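Dermonecrotic toxin (Pasteurella multocida, PDB 2EBF) acts as a potent mitogen that induces bone resorption and is associated with progressive atrophic rhinitis in pigs, this chain being its C-terminal region. Local coordinates at residues 157-160 with 161-165; 168-171 with 172-176; 553-556 with 557-560. One frame throughout, in Å; residues are numbered along the deposited sequence.

Contact 1: 157-160 with 161-165; sequences RTAM and NEMAG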
loop_
_atom_site.group_PDB
_atom_site.type_symbol
_atom_site.label_atom_id
_atom_site.label_comp_id
_atom_site.label_asym_id
_atom_site.label_seq_id
_atom_site.Cartn_x
_atom_site.Cartn_y
_atom_site.Cartn_z
ATOM N N ARG A 157 0.576 -4.836 -11.472
ATOM C CA ARG A 157 1.937 -4.824 -10.971
ATOM C C ARG A 157 2.054 -5.659 -9.717
ATOM O O ARG A 157 2.946 -6.500 -9.613
ATOM C CB ARG A 157 2.383 -3.384 -10.685
ATOM C CG ARG A 157 3.668 -3.272 -9.904
ATOM C CD ARG A 157 3.763 -1.900 -9.244
ATOM N NE ARG A 157 3.649 -0.826 -10.223
ATOM C CZ ARG A 157 3.163 0.387 -9.967
ATOM N NH1 ARG A 157 2.725 0.697 -8.750
ATOM N NH2 ARG A 157 3.104 1.289 -10.935
ATOM N N THR A 158 1.130 -5.445 -8.782
ATOM C CA THR A 158 1.095 -6.168 -7.512
ATOM C C THR A 158 0.860 -7.672 -7.740
ATOM O O THR A 158 1.530 -8.529 -7.130
ATOM C CB THR A 158 0.007 -5.559 -6.573
ATOM O OG1 THR A 158 0.234 -4.145 -6.427
ATOM C CG2 THR A 158 0.004 -6.229 -5.194
ATOM N N ALA A 159 -0.090 -7.983 -8.623
ATOM C CA ALA A 159 -0.433 -9.370 -8.938
ATOM C C ALA A 159 0.780 -10.113 -9.508
ATOM O O ALA A 159 1.056 -11.237 -9.106
ATOM C CB ALA A 159 -1.587 -9.427 -9.929
ATOM N N MET A 160 1.506 -9.475 -10.422
ATOM C CA MET A 160 2.658 -10.112 -11.063
ATOM C C MET A 160 3.778 -10.332 -10.062
ATOM O O MET A 160 4.409 -11.388 -10.060
ATOM C CB MET A 160 3.152 -9.298 -12.262
ATOM C CG MET A 160 2.211 -9.364 -13.475
ATOM S SD MET A 160 2.857 -8.583 -14.960
ATOM C CE MET A 160 3.054 -6.882 -14.424
ATOM N N ASN A 161 4.014 -9.344 -9.201
ATOM C CA ASN A 161 4.993 -9.505 -8.120
ATOM C C ASN A 161 4.595 -10.613 -7.144
ATOM O O ASN A 161 5.447 -11.376 -6.680
ATOM C CB ASN A 161 5.205 -8.183 -7.396
ATOM C CG ASN A 161 6.089 -7.245 -8.180
ATOM O OD1 ASN A 161 6.846 -7.686 -9.038
ATOM N ND2 ASN A 161 6.011 -5.956 -7.887
ATOM N N GLU A 162 3.309 -10.705 -6.837
ATOM C CA GLU A 162 2.797 -11.768 -5.964
ATOM C C GLU A 162 2.980 -13.164 -6.586
ATOM O O GLU A 162 3.408 -14.121 -5.909
ATOM C CB GLU A 162 1.324 -11.523 -5.637
ATOM C CG GLU A 162 0.765 -12.377 -4.483
ATOM C CD GLU A 162 -0.590 -11.909 -3.978
ATOM O OE1 GLU A 162 -0.809 -10.683 -3.918
ATOM O OE2 GLU A 162 -1.435 -12.774 -3.596
ATOM N N MET A 163 2.659 -13.278 -7.875
ATOM C CA MET A 163 2.761 -14.551 -8.595
ATOM C C MET A 163 4.207 -15.014 -8.698
ATOM O O MET A 163 4.479 -16.214 -8.725
ATOM C CB MET A 163 2.167 -14.406 -9.994
ATOM C CG MET A 163 0.635 -14.358 -10.007
ATOM S SD MET A 163 0.022 -14.270 -11.706
ATOM C CE MET A 163 0.422 -12.610 -12.157
ATOM N N ALA A 164 5.119 -14.045 -8.751
ATOM C CA ALA A 164 6.553 -14.293 -8.856
ATOM C C ALA A 164 7.231 -14.520 -7.503
ATOM O O ALA A 164 8.397 -14.920 -7.456
ATOM C CB ALA A 164 7.226 -13.126 -9.583
ATOM N N GLY A 165 6.498 -14.272 -6.413
ATOM C CA GLY A 165 7.001 -14.452 -5.056
ATOM C C GLY A 165 7.836 -13.274 -4.579
ATOM O O GLY A 165 8.659 -13.415 -3.677
HETATM O O HOH W 1 7.137 -9.811 -11.270
#
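R157 begins the last two turns of helix 151-164 by accepting the amide of N161, with N161 N 3.1 Å from R157 O and a nearly straight N-H...O angle of 166°. The two side chains run alongside each other: the amide of N161 lies beside the aliphatic part of R157, with its ND2 4.1 Å from R157 CG. Further out the arginine chain bends, and its NE forms a salt bridge with D89. T158 continues the ladder, its carbonyl receiving E162 N. The threonine hydroxyl is spent on F154 O one turn earlier, which suits a buried polar group on a helix. E162 is buried as well, and its carboxylate OE1 is satisfied by S170 N and T171 OG1 at the start of the next helix. A159, small enough to let T171 pack against it, offers its carbonyl to M163 N at 2.9 Å. The M163 side chain lies over the same oxygen, its CG 3.3 Å from A159 O. With chi3 of -73°, M163 folds its terminal methyl back toward the preceding turn, bringing CE to 3.5 Å from M160 CA and 3.9 Å from M160 CG. The two flexible thioether chains cross at a slant, and F44 packs against both. M160 closes the series: its carbonyl takes A164 N in a more bent bond (140°), and a water held by N161 OD1 adds a weak second one. Beyond A164 the chain turns out of the helix at G165, whose N bonds to E162 O at 3.1 Å. With a second backbone bond returning to the last turn, and a positive phi that a residue without a side chain adopts easily, this is the Schellman motif that commonly ends an alpha-helix.

Contact 2: 168-171 with 172-176; sequences SEST and ADLIR
T171 O receives I175 N at 2.9 Å, and S170 O receives L174 N at the same distance. Both bonds belong to the N-terminal turn of helix 171-180, where S170 occupies the N-cap position, although the serine side chain makes no capping bond. The carboxylate of E162, from the preceding helix, lies against this turn and would be expected to interact favourably with the positive end of the helix dipole.

Threonine suits its buried place because its two branches do different work. With chi1 at -57°, OG1 sits beside the backbone N, on the E162 side, leaving CG2 to lie against the end of I175, 3.9 Å from its CD1. I175 also passes close over the carbonyl, with CG1 3.3 Å from T171 O. One residue back, L174 sends CD1 over S170, 3.9 Å from the serine CB; the short serine side chain is compatible with this close approach, while M326 and M330 of helix 312-333 pack on the leucine too.

On a more exposed side, a water donates to E169 O and to D173 OD2, the latter at 2.7 Å, tying the incoming loop to the first turn. The other oxygen of D173 serves R176, in a salt bridge between residues three apart on the helix: R176 NH1 stands 2.8 Å from D173 OD1 and approaches from above the carboxylate plane, 43° out of it.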
loop_
_atom_site.group_PDB
_atom_site.type_symbol
_atom_site.label_atom_id
_atom_site.label_comp_id
_atom_site.label_asym_id
_atom_site.label_seq_id
_atom_site.Cartn_x
_atom_site.Cartn_y
_atom_site.Cartn_z
ATOM N N SER A 168 4.189 -10.059 -0.739
ATOM C CA SER A 168 3.338 -10.915 0.076
ATOM C C SER A 168 1.934 -10.909 -0.480
ATOM O O SER A 168 1.606 -10.061 -1.305
ATOM C CB SER A 168 3.318 -10.404 1.520
ATOM O OG SER A 168 2.896 -9.047 1.529
ATOM N N GLU A 169 1.107 -11.866 -0.043
ATOM C CA GLU A 169 -0.281 -11.960 -0.476
ATOM C C GLU A 169 -1.023 -10.670 -0.128
ATOM O O GLU A 169 -1.179 -10.334 1.048
ATOM C CB GLU A 169 -0.954 -13.204 0.157
ATOM C CG GLU A 169 -2.476 -13.184 0.221
ATOM C CD GLU A 169 -3.071 -14.435 0.883
ATOM O OE1 GLU A 169 -2.310 -15.388 1.169
ATOM O OE2 GLU A 169 -4.300 -14.469 1.134
ATOM N N SER A 170 -1.436 -9.929 -1.155
ATOM C CA SER A 170 -2.051 -8.618 -0.945
ATOM C C SER A 170 -3.030 -8.232 -2.047
ATOM O O SER A 170 -3.862 -7.374 -1.845
ATOM C CB SER A 170 -0.977 -7.535 -0.803
ATOM O OG SER A 170 -0.116 -7.526 -1.927
ATOM N N THR A 171 -2.921 -8.863 -3.214
ATOM C CA THR A 171 -3.701 -8.428 -4.384
ATOM C C THR A 171 -5.209 -8.499 -4.167
ATOM O O THR A 171 -5.934 -7.545 -4.464
ATOM C CB THR A 171 -3.287 -9.205 -5.666
ATOM O OG1 THR A 171 -1.882 -9.033 -5.892
ATOM C CG2 THR A 171 -4.039 -8.704 -6.895
ATOM N N ALA A 172 -5.698 -9.630 -3.663
ATOM C CA ALA A 172 -7.134 -9.787 -3.488
ATOM C C ALA A 172 -7.704 -8.677 -2.594
ATOM O O ALA A 172 -8.719 -8.046 -2.917
ATOM C CB ALA A 172 -7.460 -11.179 -2.900
ATOM N N ASP A 173 -7.048 -8.446 -1.464
ATOM C CA ASP A 173 -7.523 -7.444 -0.516
ATOM C C ASP A 173 -7.363 -6.016 -1.059
ATOM O O ASP A 173 -8.179 -5.156 -0.758
ATOM C CB ASP A 173 -6.823 -7.605 0.832
ATOM C CG ASP A 173 -7.334 -8.796 1.617
ATOM O OD1 ASP A 173 -8.541 -9.129 1.521
ATOM O OD2 ASP A 173 -6.521 -9.403 2.332
ATOM N N LEU A 174 -6.321 -5.766 -1.849
ATOM C CA LEU A 174 -6.170 -4.438 -2.477
ATOM C C LEU A 174 -7.271 -4.214 -3.531
ATOM O O LEU A 174 -7.765 -3.094 -3.701
ATOM C CB LEU A 174 -4.760 -4.217 -3.038
ATOM C CG LEU A 174 -3.685 -3.840 -2.001
ATOM C CD1 LEU A 174 -2.278 -4.228 -2.457
ATOM C CD2 LEU A 174 -3.735 -2.349 -1.638
ATOM N N ILE A 175 -7.681 -5.294 -4.203
ATOM C CA ILE A 175 -8.850 -5.238 -5.091
ATOM C C ILE A 175 -10.118 -4.928 -4.287
ATOM O O ILE A 175 -10.908 -4.081 -4.695
ATOM C CB ILE A 175 -9.025 -6.544 -5.920
ATOM C CG1 ILE A 175 -7.932 -6.643 -6.992
ATOM C CG2 ILE A 175 -10.442 -6.635 -6.535
ATOM C CD1 ILE A 175 -7.816 -8.049 -7.647
ATOM N N ARG A 176 -10.305 -5.597 -3.148
ATOM C CA ARG A 176 -11.485 -5.337 -2.312
ATOM C C ARG A 176 -11.548 -3.869 -1.871
ATOM O O ARG A 176 -12.616 -3.248 -1.913
ATOM C CB ARG A 176 -11.526 -6.271 -1.100
ATOM C CG ARG A 176 -11.566 -7.742 -1.465
ATOM C CD ARG A 176 -11.751 -8.588 -0.221
ATOM N NE ARG A 176 -12.149 -9.959 -0.527
ATOM C CZ ARG A 176 -11.345 -11.017 -0.461
ATOM N NH1 ARG A 176 -10.075 -10.890 -0.095
ATOM N NH2 ARG A 176 -11.832 -12.219 -0.746
HETATM O O HOH W 2 -3.815 -9.674 2.373
#

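Contact 3: 553-556 with 557-560; sequences TELE and NWQV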
loop_
_atom_site.group_PDB
_atom_site.type_symbol
_atom_site.label_atom_id
_atom_site.label_comp_id
_atom_site.label_asym_id
_atom_site.label_seq_id
_atom_site.Cartn_x
_atom_site.Cartn_y
_atom_site.Cartn_z
ATOM N N THR A 553 -15.845 -12.720 1.462
ATOM C CA THR A 553 -16.317 -13.672 0.472
ATOM C C THR A 553 -15.203 -13.733 -0.565
ATOM O O THR A 553 -14.658 -12.699 -0.956
ATOM C CB THR A 553 -17.576 -13.157 -0.240
ATOM O OG1 THR A 553 -18.558 -12.781 0.728
ATOM C CG2 THR A 553 -18.154 -14.211 -1.156
ATOM N N GLU A 554 -14.855 -14.940 -0.995
ATOM C CA GLU A 554 -13.906 -15.105 -2.078
ATOM C C GLU A 554 -14.279 -14.216 -3.278
ATOM O O GLU A 554 -15.453 -14.104 -3.642
ATOM C CB GLU A 554 -13.860 -16.577 -2.497
ATOM C CG GLU A 554 -12.659 -16.931 -3.325
ATOM C CD GLU A 554 -11.464 -17.376 -2.505
ATOM O OE1 GLU A 554 -11.425 -17.162 -1.272
ATOM O OE2 GLU A 554 -10.551 -17.958 -3.114
ATOM N N LEU A 555 -13.284 -13.568 -3.874
ATOM C CA LEU A 555 -13.509 -12.874 -5.143
ATOM C C LEU A 555 -13.892 -13.902 -6.206
ATOM O O LEU A 555 -13.461 -15.058 -6.145
ATOM C CB LEU A 555 -12.279 -12.076 -5.565
ATOM C CG LEU A 555 -11.923 -10.873 -4.676
ATOM C CD1 LEU A 555 -10.590 -10.257 -5.121
ATOM C CD2 LEU A 555 -13.050 -9.812 -4.659
ATOM N N GLU A 556 -14.718 -13.488 -7.161
ATOM C CA GLU A 556 -15.262 -14.413 -8.141
ATOM C C GLU A 556 -14.182 -15.291 -8.780
ATOM O O GLU A 556 -13.257 -14.791 -9.416
ATOM C CB GLU A 556 -16.050 -13.654 -9.207
ATOM C CG GLU A 556 -16.846 -14.561 -10.127
ATOM C CD GLU A 556 -17.477 -13.807 -11.269
ATOM O OE1 GLU A 556 -17.194 -12.590 -11.436
ATOM O OE2 GLU A 556 -18.258 -14.435 -12.004
ATOM N N ASN A 557 -14.312 -16.603 -8.582
ATOM C CA ASN A 557 -13.450 -17.602 -9.217
ATOM C C ASN A 557 -11.954 -17.472 -8.897
ATOM O O ASN A 557 -11.110 -17.971 -9.654
ATOM C CB ASN A 557 -13.691 -17.626 -10.744
ATOM C CG ASN A 557 -15.100 -18.036 -11.110
ATOM O OD1 ASN A 557 -15.710 -18.893 -10.455
ATOM N ND2 ASN A 557 -15.626 -17.448 -12.184
ATOM N N TRP A 558 -11.640 -16.816 -7.773
ATOM C CA TRP A 558 -10.265 -16.433 -7.416
ATOM C C TRP A 558 -9.316 -17.615 -7.377
ATOM O O TRP A 558 -9.679 -18.683 -6.892
ATOM C CB TRP A 558 -10.222 -15.702 -6.057
ATOM C CG TRP A 558 -8.907 -15.031 -5.792
ATOM C CD1 TRP A 558 -7.944 -15.420 -4.906
ATOM C CD2 TRP A 558 -8.401 -13.858 -6.445
ATOM N NE1 TRP A 558 -6.866 -14.559 -4.969
ATOM C CE2 TRP A 558 -7.125 -13.595 -5.905
ATOM C CE3 TRP A 558 -8.898 -13.018 -7.453
ATOM C CZ2 TRP A 558 -6.342 -12.516 -6.323
ATOM C CZ3 TRP A 558 -8.116 -11.937 -7.868
ATOM C CH2 TRP A 558 -6.857 -11.697 -7.295
ATOM N N GLN A 559 -8.119 -17.409 -7.921
ATOM C CA GLN A 559 -7.042 -18.387 -7.855
ATOM C C GLN A 559 -5.948 -17.799 -6.995
ATOM O O GLN A 559 -5.585 -16.627 -7.166
ATOM C CB GLN A 559 -6.457 -18.677 -9.246
ATOM C CG GLN A 559 -7.433 -19.293 -10.247
ATOM C CD GLN A 559 -8.128 -20.535 -9.695
ATOM O OE1 GLN A 559 -7.474 -21.474 -9.257
ATOM N NE2 GLN A 559 -9.438 -20.546 -9.739
ATOM N N VAL A 560 -5.396 -18.619 -6.104
ATOM C CA VAL A 560 -4.253 -18.203 -5.301
ATOM C C VAL A 560 -3.121 -17.783 -6.235
ATOM O O VAL A 560 -2.830 -18.476 -7.214
ATOM C CB VAL A 560 -3.781 -19.317 -4.342
ATOM C CG1 VAL A 560 -2.530 -18.879 -3.618
ATOM C CG2 VAL A 560 -4.864 -19.635 -3.323
HETATM O O HOH W 3 -11.875 -19.217 -5.158
#
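L555 and W558 send their side chains off the turn alongside each other and in the same direction, with the leucine methyl CD1 over one face of the indole. CD1 is 3.9 Å above the W558 ring plane and displaced toward the rim, a CH-pi contact, while L555 CB comes within 4.0 Å of W558 CE3. A branched aliphatic chain suits this broad flat partner. E554 instead lies nearly perpendicular to the tryptophan side chain, its carboxylate turned 78° from the ring plane and placed at the ring's edge. The bend at chi2 (90°) swings OE2 to 3.7 Å from W558 CB, and a water links that oxygen to W558 O.

The backbone makes these neighbours by a type II beta turn, closed by W558 N to L555 O at 3.0 Å. Asparagine fits the third turn position because it tolerates the positive phi of 60°. E556 and N557 run alongside each other on the outside of the turn, and E556 forms a salt bridge with K139. The turn belongs to the loop between strands 537-539 and 567-568, where L555 and W558 rest on A172 and I175 of helix 171-180, with Q140 and L137 of helix 135-143 beside them.

Contacts 1 and 2 join two successive helices: E162 OE1 of contact 1 lies 2.8 Å from T171 OG1 and 2.9 Å from S170 N of contact 2. Contact 3, far along the chain, packs on the first turns of helix 171-180, with R176 NH2 2.9 Å from T553 O and I175 CD1 3.8 Å from W558 CH2. Contacts 1 and 3 do not touch, their nearest atoms being about 6 Å apart; contact 2 touches both and links them. Bound glucose lies about 8 Å from the E556 side chain, whose salt-bridge partner K139 lines a glycan pocket. The phosphonate site around C626 is formed by other residues.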